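Local coordinates for protein putative transcriptional regulator (MarR/EmrR family) (Acinetobacter sp. ADP1, PDB 3NRV) that probably binds DNA as a dimeric winged helix-turn-helix transcriptional regulator of the MarR family, at residues Leu20-Lys23 with Leu24-Lys27; Glu117-Lys120 with Gln121-Glu124; Ile38-Thr41 with Glu42-Ile45. All coordinates share one frame; numbering follows the deposited sequence.

Contact 1. Residues Leu20-Lys23 with Leu24-Lys27; sequences LANK and LMLK. With SO4 (sulfate ion), chain E.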
loop_
_atom_site.group_PDB
_atom_site.type_symbol
_atom_site.label_atom_id
_atom_site.label_comp_id
_atom_site.label_asym_id
_atom_site.label_seq_id
_atom_site.Cartn_x
_atom_site.Cartn_y
_atom_site.Cartn_z
ATOM N N LEU C 20 6.793 -6.531 -1.067
ATOM C CA LEU C 20 7.097 -5.604 -2.146
ATOM C C LEU C 20 6.429 -4.264 -1.861
ATOM O O LEU C 20 7.082 -3.236 -1.799
ATOM C CB LEU C 20 6.563 -6.150 -3.473
ATOM C CG LEU C 20 6.584 -5.203 -4.672
ATOM C CD1 LEU C 20 8.012 -4.733 -5.008
ATOM C CD2 LEU C 20 5.942 -5.892 -5.879
ATOM N N ALA C 21 5.112 -4.297 -1.701
ATOM C CA ALA C 21 4.330 -3.091 -1.488
ATOM C C ALA C 21 4.786 -2.332 -0.241
ATOM O O ALA C 21 4.992 -1.130 -0.290
ATOM C CB ALA C 21 2.844 -3.442 -1.392
ATOM N N ASN C 22 4.955 -3.037 0.877
ATOM C CA ASN C 22 5.408 -2.370 2.099
ATOM C C ASN C 22 6.771 -1.683 1.971
ATOM O O ASN C 22 6.951 -0.540 2.403
ATOM C CB ASN C 22 5.389 -3.338 3.278
ATOM C CG ASN C 22 3.990 -3.672 3.715
ATOM O OD1 ASN C 22 3.089 -2.841 3.613
ATOM N ND2 ASN C 22 3.788 -4.895 4.211
ATOM N N LYS C 23 7.731 -2.350 1.357
ATOM C CA LYS C 23 9.035 -1.728 1.223
ATOM C C LYS C 23 9.001 -0.534 0.260
ATOM O O LYS C 23 9.625 0.496 0.509
ATOM C CB LYS C 23 10.085 -2.746 0.795
ATOM C CG LYS C 23 11.495 -2.171 0.777
ATOM C CD LYS C 23 12.530 -3.283 0.726
ATOM C CE LYS C 23 13.941 -2.747 0.897
ATOM N NZ LYS C 23 14.898 -3.880 0.891
ATOM N N LEU C 24 8.272 -0.678 -0.844
ATOM C CA LEU C 24 8.103 0.421 -1.786
ATOM C C LEU C 24 7.435 1.607 -1.082
ATOM O O LEU C 24 7.898 2.742 -1.188
ATOM C CB LEU C 24 7.287 -0.059 -2.993
ATOM C CG LEU C 24 6.969 0.931 -4.118
ATOM C CD1 LEU C 24 8.222 1.521 -4.681
ATOM C CD2 LEU C 24 6.150 0.227 -5.206
HETATM N N MSE C 25 6.372 1.337 -0.329
HETATM C CA MSE C 25 5.684 2.395 0.394
HETATM C C MSE C 25 6.556 3.058 1.454
HETATM O O MSE C 25 6.561 4.284 1.572
HETATM C CB MSE C 25 4.366 1.891 0.995
HETATM C CG MSE C 25 3.241 1.774 -0.065
HETATM SE SE MSE C 25 1.504 1.368 0.707
HETATM C CE MSE C 25 1.865 -0.449 1.277
ATOM N N LEU C 26 7.301 2.266 2.230
ATOM C CA LEU C 26 8.212 2.860 3.218
ATOM C C LEU C 26 9.228 3.782 2.558
ATOM O O LEU C 26 9.458 4.888 3.041
ATOM C CB LEU C 26 8.957 1.782 4.032
ATOM C CG LEU C 26 8.076 1.004 5.004
ATOM C CD1 LEU C 26 8.825 -0.222 5.552
ATOM C CD2 LEU C 26 7.590 1.926 6.125
ATOM N N LYS C 27 9.846 3.336 1.465
ATOM C CA LYS C 27 10.824 4.185 0.781
ATOM C C LYS C 27 10.152 5.440 0.242
ATOM O O LYS C 27 10.722 6.529 0.267
ATOM C CB LYS C 27 11.522 3.426 -0.354
ATOM C CG LYS C 27 12.407 2.273 0.150
ATOM C CD LYS C 27 13.371 1.785 -0.914
ATOM C CE LYS C 27 14.527 1.017 -0.271
ATOM N NZ LYS C 27 15.555 0.722 -1.290
HETATM S S SO4 E . 16.479 -2.919 4.091
HETATM O O1 SO4 E . 15.254 -2.130 4.179
HETATM O O2 SO4 E . 16.298 -4.197 4.777
HETATM O O3 SO4 E . 16.828 -3.133 2.688
HETATM O O4 SO4 E . 17.559 -2.170 4.727
HETATM O O HOH W 1 16.927 -1.273 0.243
#

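Contact 2. Residues Glu117-Lys120 with Gln121-Glu124; sequences EREK and QLLE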
loop_
_atom_site.group_PDB
_atom_site.type_symbol
_atom_site.label_atom_id
_atom_site.label_comp_id
_atom_site.label_asym_id
_atom_site.label_seq_id
_atom_site.Cartn_x
_atom_site.Cartn_y
_atom_site.Cartn_z
ATOM N N GLU C 117 8.897 9.657 -12.455
ATOM C CA GLU C 117 10.277 9.179 -12.430
ATOM C C GLU C 117 10.468 7.929 -11.574
ATOM O O GLU C 117 11.192 7.016 -11.966
ATOM C CB GLU C 117 11.253 10.300 -12.043
ATOM C CG GLU C 117 11.477 11.280 -13.190
ATOM C CD GLU C 117 11.697 10.573 -14.528
ATOM O OE1 GLU C 117 12.736 9.892 -14.682
ATOM O OE2 GLU C 117 10.832 10.697 -15.428
ATOM N N ARG C 118 9.806 7.868 -10.420
ATOM C CA ARG C 118 9.906 6.687 -9.569
ATOM C C ARG C 118 9.302 5.438 -10.223
ATOM O O ARG C 118 9.804 4.328 -10.036
ATOM C CB ARG C 118 9.286 6.954 -8.186
ATOM C CG ARG C 118 10.084 7.999 -7.359
ATOM C CD ARG C 118 9.446 8.279 -6.006
ATOM N NE ARG C 118 9.422 7.089 -5.151
ATOM C CZ ARG C 118 10.466 6.664 -4.437
ATOM N NH1 ARG C 118 11.615 7.320 -4.492
ATOM N NH2 ARG C 118 10.373 5.576 -3.689
ATOM N N GLU C 119 8.223 5.620 -10.986
ATOM C CA GLU C 119 7.547 4.512 -11.659
ATOM C C GLU C 119 8.434 4.008 -12.793
ATOM O O GLU C 119 8.592 2.800 -12.993
ATOM C CB GLU C 119 6.182 4.981 -12.201
ATOM C CG GLU C 119 5.540 4.094 -13.263
ATOM C CD GLU C 119 4.798 2.889 -12.676
ATOM O OE1 GLU C 119 4.775 2.735 -11.428
ATOM O OE2 GLU C 119 4.249 2.086 -13.469
ATOM N N LYS C 120 9.001 4.947 -13.534
ATOM C CA LYS C 120 9.970 4.616 -14.573
ATOM C C LYS C 120 11.121 3.809 -13.983
ATOM O O LYS C 120 11.521 2.795 -14.535
ATOM C CB LYS C 120 10.489 5.885 -15.237
ATOM C CG LYS C 120 11.433 5.633 -16.404
ATOM C CD LYS C 120 11.926 6.948 -16.987
ATOM C CE LYS C 120 13.044 6.726 -18.004
ATOM N NZ LYS C 120 13.688 8.019 -18.376
ATOM N N GLN C 121 11.630 4.238 -12.831
ATOM C CA GLN C 121 12.720 3.518 -12.186
ATOM C C GLN C 121 12.315 2.093 -11.801
ATOM O O GLN C 121 13.051 1.139 -12.065
ATOM C CB GLN C 121 13.244 4.302 -10.969
ATOM C CG GLN C 121 14.385 3.600 -10.262
ATOM C CD GLN C 121 14.955 4.409 -9.113
ATOM O OE1 GLN C 121 14.290 5.296 -8.574
ATOM N NE2 GLN C 121 16.190 4.096 -8.723
ATOM N N LEU C 122 11.134 1.943 -11.199
ATOM C CA LEU C 122 10.633 0.631 -10.778
ATOM C C LEU C 122 10.606 -0.384 -11.936
ATOM O O LEU C 122 10.896 -1.577 -11.753
ATOM C CB LEU C 122 9.212 0.775 -10.209
ATOM C CG LEU C 122 8.511 -0.503 -9.721
ATOM C CD1 LEU C 122 9.255 -1.156 -8.541
ATOM C CD2 LEU C 122 7.051 -0.193 -9.334
ATOM N N LEU C 123 10.237 0.091 -13.122
ATOM C CA LEU C 123 10.102 -0.782 -14.296
ATOM C C LEU C 123 11.310 -0.733 -15.251
ATOM O O LEU C 123 11.236 -1.254 -16.358
ATOM C CB LEU C 123 8.826 -0.415 -15.076
ATOM C CG LEU C 123 7.530 -0.454 -14.246
ATOM C CD1 LEU C 123 6.308 -0.062 -15.094
ATOM C CD2 LEU C 123 7.329 -1.840 -13.660
ATOM N N GLU C 124 12.400 -0.093 -14.821
ATOM C CA GLU C 124 13.619 0.081 -15.636
ATOM C C GLU C 124 14.098 -1.169 -16.359
ATOM O O GLU C 124 14.563 -1.094 -17.492
ATOM C CB GLU C 124 14.779 0.531 -14.747
ATOM C CG GLU C 124 14.894 1.987 -14.590
ATOM C CD GLU C 124 16.047 2.357 -13.696
ATOM O OE1 GLU C 124 16.548 1.478 -12.954
ATOM O OE2 GLU C 124 16.437 3.537 -13.737
#

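Contact 3. Residues Ile38-Thr41 with Glu42-Ile45; sequences IGMT and EWRI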
loop_
_atom_site.group_PDB
_atom_site.type_symbol
_atom_site.label_atom_id
_atom_site.label_comp_id
_atom_site.label_asym_id
_atom_site.label_seq_id
_atom_site.Cartn_x
_atom_site.Cartn_y
_atom_site.Cartn_z
ATOM N N ILE C 38 5.012 15.835 2.381
ATOM C CA ILE C 38 3.783 15.062 2.615
ATOM C C ILE C 38 4.138 13.582 2.693
ATOM O O ILE C 38 5.164 13.170 2.175
ATOM C CB ILE C 38 2.764 15.267 1.468
ATOM C CG1 ILE C 38 3.424 14.950 0.122
ATOM C CG2 ILE C 38 2.255 16.692 1.457
ATOM C CD1 ILE C 38 2.453 14.853 -1.040
ATOM N N GLY C 39 3.304 12.783 3.339
ATOM C CA GLY C 39 3.529 11.345 3.386
ATOM C C GLY C 39 3.063 10.643 2.120
ATOM O O GLY C 39 2.412 11.250 1.257
HETATM N N MSE C 40 3.396 9.359 2.001
HETATM C CA MSE C 40 3.025 8.560 0.831
HETATM C C MSE C 40 1.501 8.464 0.705
HETATM O O MSE C 40 0.930 8.546 -0.383
HETATM C CB MSE C 40 3.651 7.148 0.966
HETATM C CG MSE C 40 3.100 6.082 -0.023
HETATM SE SE MSE C 40 3.450 6.795 -1.841
HETATM C CE MSE C 40 3.458 5.138 -2.869
ATOM N N THR C 41 0.827 8.288 1.831
ATOM C CA THR C 41 -0.625 8.145 1.783
ATOM C C THR C 41 -1.314 9.451 1.381
ATOM O O THR C 41 -2.275 9.451 0.608
ATOM C CB THR C 41 -1.180 7.575 3.095
ATOM O OG1 THR C 41 -0.658 6.249 3.268
ATOM C CG2 THR C 41 -2.710 7.526 3.050
ATOM N N GLU C 42 -0.809 10.570 1.883
ATOM C CA GLU C 42 -1.262 11.872 1.385
ATOM C C GLU C 42 -1.113 11.974 -0.134
ATOM O O GLU C 42 -2.050 12.393 -0.833
ATOM C CB GLU C 42 -0.506 13.005 2.097
ATOM C CG GLU C 42 -0.978 13.123 3.548
ATOM C CD GLU C 42 -0.180 14.110 4.379
ATOM O OE1 GLU C 42 1.049 14.175 4.241
ATOM O OE2 GLU C 42 -0.799 14.819 5.187
ATOM N N TRP C 43 0.065 11.611 -0.637
ATOM C CA TRP C 43 0.323 11.621 -2.086
ATOM C C TRP C 43 -0.659 10.714 -2.857
ATOM O O TRP C 43 -1.199 11.106 -3.882
ATOM C CB TRP C 43 1.786 11.232 -2.420
ATOM C CG TRP C 43 1.908 10.932 -3.868
ATOM C CD1 TRP C 43 2.106 9.714 -4.456
ATOM C CD2 TRP C 43 1.710 11.868 -4.936
ATOM N NE1 TRP C 43 2.077 9.846 -5.832
ATOM C CE2 TRP C 43 1.834 11.150 -6.146
ATOM C CE3 TRP C 43 1.459 13.239 -4.978
ATOM C CZ2 TRP C 43 1.722 11.771 -7.387
ATOM C CZ3 TRP C 43 1.348 13.850 -6.216
ATOM C CH2 TRP C 43 1.478 13.115 -7.399
ATOM N N ARG C 44 -0.889 9.497 -2.368
ATOM C CA ARG C 44 -1.808 8.588 -3.053
ATOM C C ARG C 44 -3.194 9.220 -3.210
ATOM O O ARG C 44 -3.840 9.119 -4.253
ATOM C CB ARG C 44 -1.907 7.236 -2.308
ATOM C CG ARG C 44 -0.565 6.452 -2.256
ATOM C CD ARG C 44 -0.715 5.120 -1.494
ATOM N NE ARG C 44 -1.592 4.201 -2.235
ATOM C CZ ARG C 44 -2.241 3.162 -1.703
ATOM N NH1 ARG C 44 -2.138 2.905 -0.410
ATOM N NH2 ARG C 44 -3.003 2.382 -2.475
ATOM N N ILE C 45 -3.649 9.894 -2.167
ATOM C CA ILE C 45 -4.963 10.508 -2.222
ATOM C C ILE C 45 -5.003 11.729 -3.152
ATOM O O ILE C 45 -5.925 11.881 -3.944
ATOM C CB ILE C 45 -5.447 10.875 -0.817
ATOM C CG1 ILE C 45 -5.811 9.576 -0.087
ATOM C CG2 ILE C 45 -6.648 11.788 -0.904
ATOM C CD1 ILE C 45 -6.072 9.746 1.400
HETATM O O HOH W 2 -0.466 4.060 1.807
#

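Contact 1. Residues Leu20-Lys23 with Leu24-Lys27
A21 and M25 meet one turn apart on helix 13-36, on the buried side of this stretch. M25 is a selenomethionine. Its CG sits beside the backbone N (chi1 -77°), and a bend at chi3 brings the terminal methyl back along the helix toward the preceding turn. There CE lies 4.1 Å from A21 CB. A21 also packs on A21 of the second subunit. The same methyl is 3.6 Å from N22 OD1, where the two side chains cross at a slant. The polar partner of this oxygen is a glycerol hydroxyl. Four regular i to i+4 backbone bonds run beneath, from L24 N to L20 O at 3.0 Å through to K27 N on K23 O. L26 CG packs against N22 O at 3.2 Å.

The lysine side is more open and carries water and an anion, though the second subunit grips both ends. K23 and K27 run out as extended chains and come alongside each other, with CE to CE at 4.0 Å. Their ammonium groups stay apart, K23 NZ to K27 NZ being 5.1 Å. A sulfate, probably from the crystallisation liquor, and a water lie between them. K23 NZ donates to O3 of the sulfate at 2.7 Å, and K27 NZ reaches that oxygen by way of the water. K23 NZ also forms a salt bridge with D146 of the second subunit, and K27 NZ donates to V145 O of that subunit. Such a long N-terminal helix, paired with its dimer mate and with the mate's C-terminal end, is typical of the MarR-family dimerisation region.

Contact 2. Residues Glu117-Lys120 with Gln121-Glu124
E117 opens the stretch by accepting the backbone N-H of Q121: Q121 N to E117 O is 2.9 Å. Q121 lays its CB over the same carbonyl, 3.5 Å from E117 O, before its extended chain runs on toward M148 of the second subunit. R118 comes next. Its carbonyl oxygen takes L122 N at 3.0 Å, while its side chain turns back to helix 13-36. There it packs on K27 and A31, and NH2 donates to the S28 hydroxyl.

E119 carries the side-chain part of the contact. Its CG is anti to the backbone N (chi1 163°), and a bend at chi2 of 82° sets the carboxylate across the path of L123. OE2 lies 3.4 Å from L123 CD1, an oxygen against a methyl. The polar need of this buried carboxylate is met by the second subunit, through A13 N to OE2 and the T14 hydroxyl to OE1. L123 is the first residue to leave helical backbone angles, close to the turn before helix 128-146. Helices 102-122 and 128-146 belong to the dimerisation region expected of MarR regulators, and L123 packs on L141 of the other copy.

The L123 N-H is shared. E119 O accepts it with L123 N at 3.2 Å and an N-H...O angle of 149°. K120 O to L123 N, 3.3 Å, is a second and weak bond. E124 N instead bonds to Q121 O. E124 CG packs against K120 O at 3.5 Å, and its extended chain carries OE1 to a salt bridge with K144 of the second subunit.

Contact 3. Residues Ile38-Thr41 with Glu42-Ile45
E42 folds back over the start of its own helix to meet I38 and G39. Its CB lies 3.5 Å from G39 O and also reaches I38 CB. The CG is beside the backbone N (chi1 -72°), and the chain runs out extended from there. The carboxylate carbon CD then stands close to G39 N. OE1 accepts a hydrogen bond through its anti lone pair, E42 OE1 to G39 N being 2.8 Å with an angle of 164°. OE1 also rests 3.3 Å from I38 CA. OE2 forms a salt bridge with K81. The side chain thus holds the amide of the N-cap residue, G39, while G39 O accepts W43 N.

M40, a selenomethionine, touches the edge of the W43 ring in a Met-aromatic contact, SE to CD1 at 4.1 Å. The same SE lies against R44 CG. I38 CD1 packs on W43 CB at 3.9 Å. One water links the T41 hydroxyl and R44 NH1. T41 OG1 also bonds to D62 O of the second subunit, and R44 NH2 to L64 O. R44 NH1 also bonds to N22 OD1 of the second subunit.

This helix start lies between several others: W43 stacks on Y32 of helix 13-36 and packs against A111 and A115 of helix 102-122, while T41, E42 and I45 face T74 of helix 68-80.

Overall arrangement
Contacts 1 and 3 are mostly buried, whereas contact 2 is about half surface. Contact 3 lies nearest the centre of the chain and joins the presumed DNA-binding part, through helix 68-80, to helices 13-36 and 102-122. Contacts 1 and 2 belong to the dimer region. Contact 1 touches both others: L24 CD2 meets L122 CD2 of contact 2, and M25 SE lies near R44 NH1 of contact 3. Contacts 2 and 3 do not touch. Contact 1 pairs apolar packing with two lysines beside a sulfate, one bonded to it directly. Contact 2 sets a buried carboxylate against a leucine methyl and satisfies it across the dimer, while contact 3 uses a glutamate to hold an N-cap amide. All three reach the second subunit.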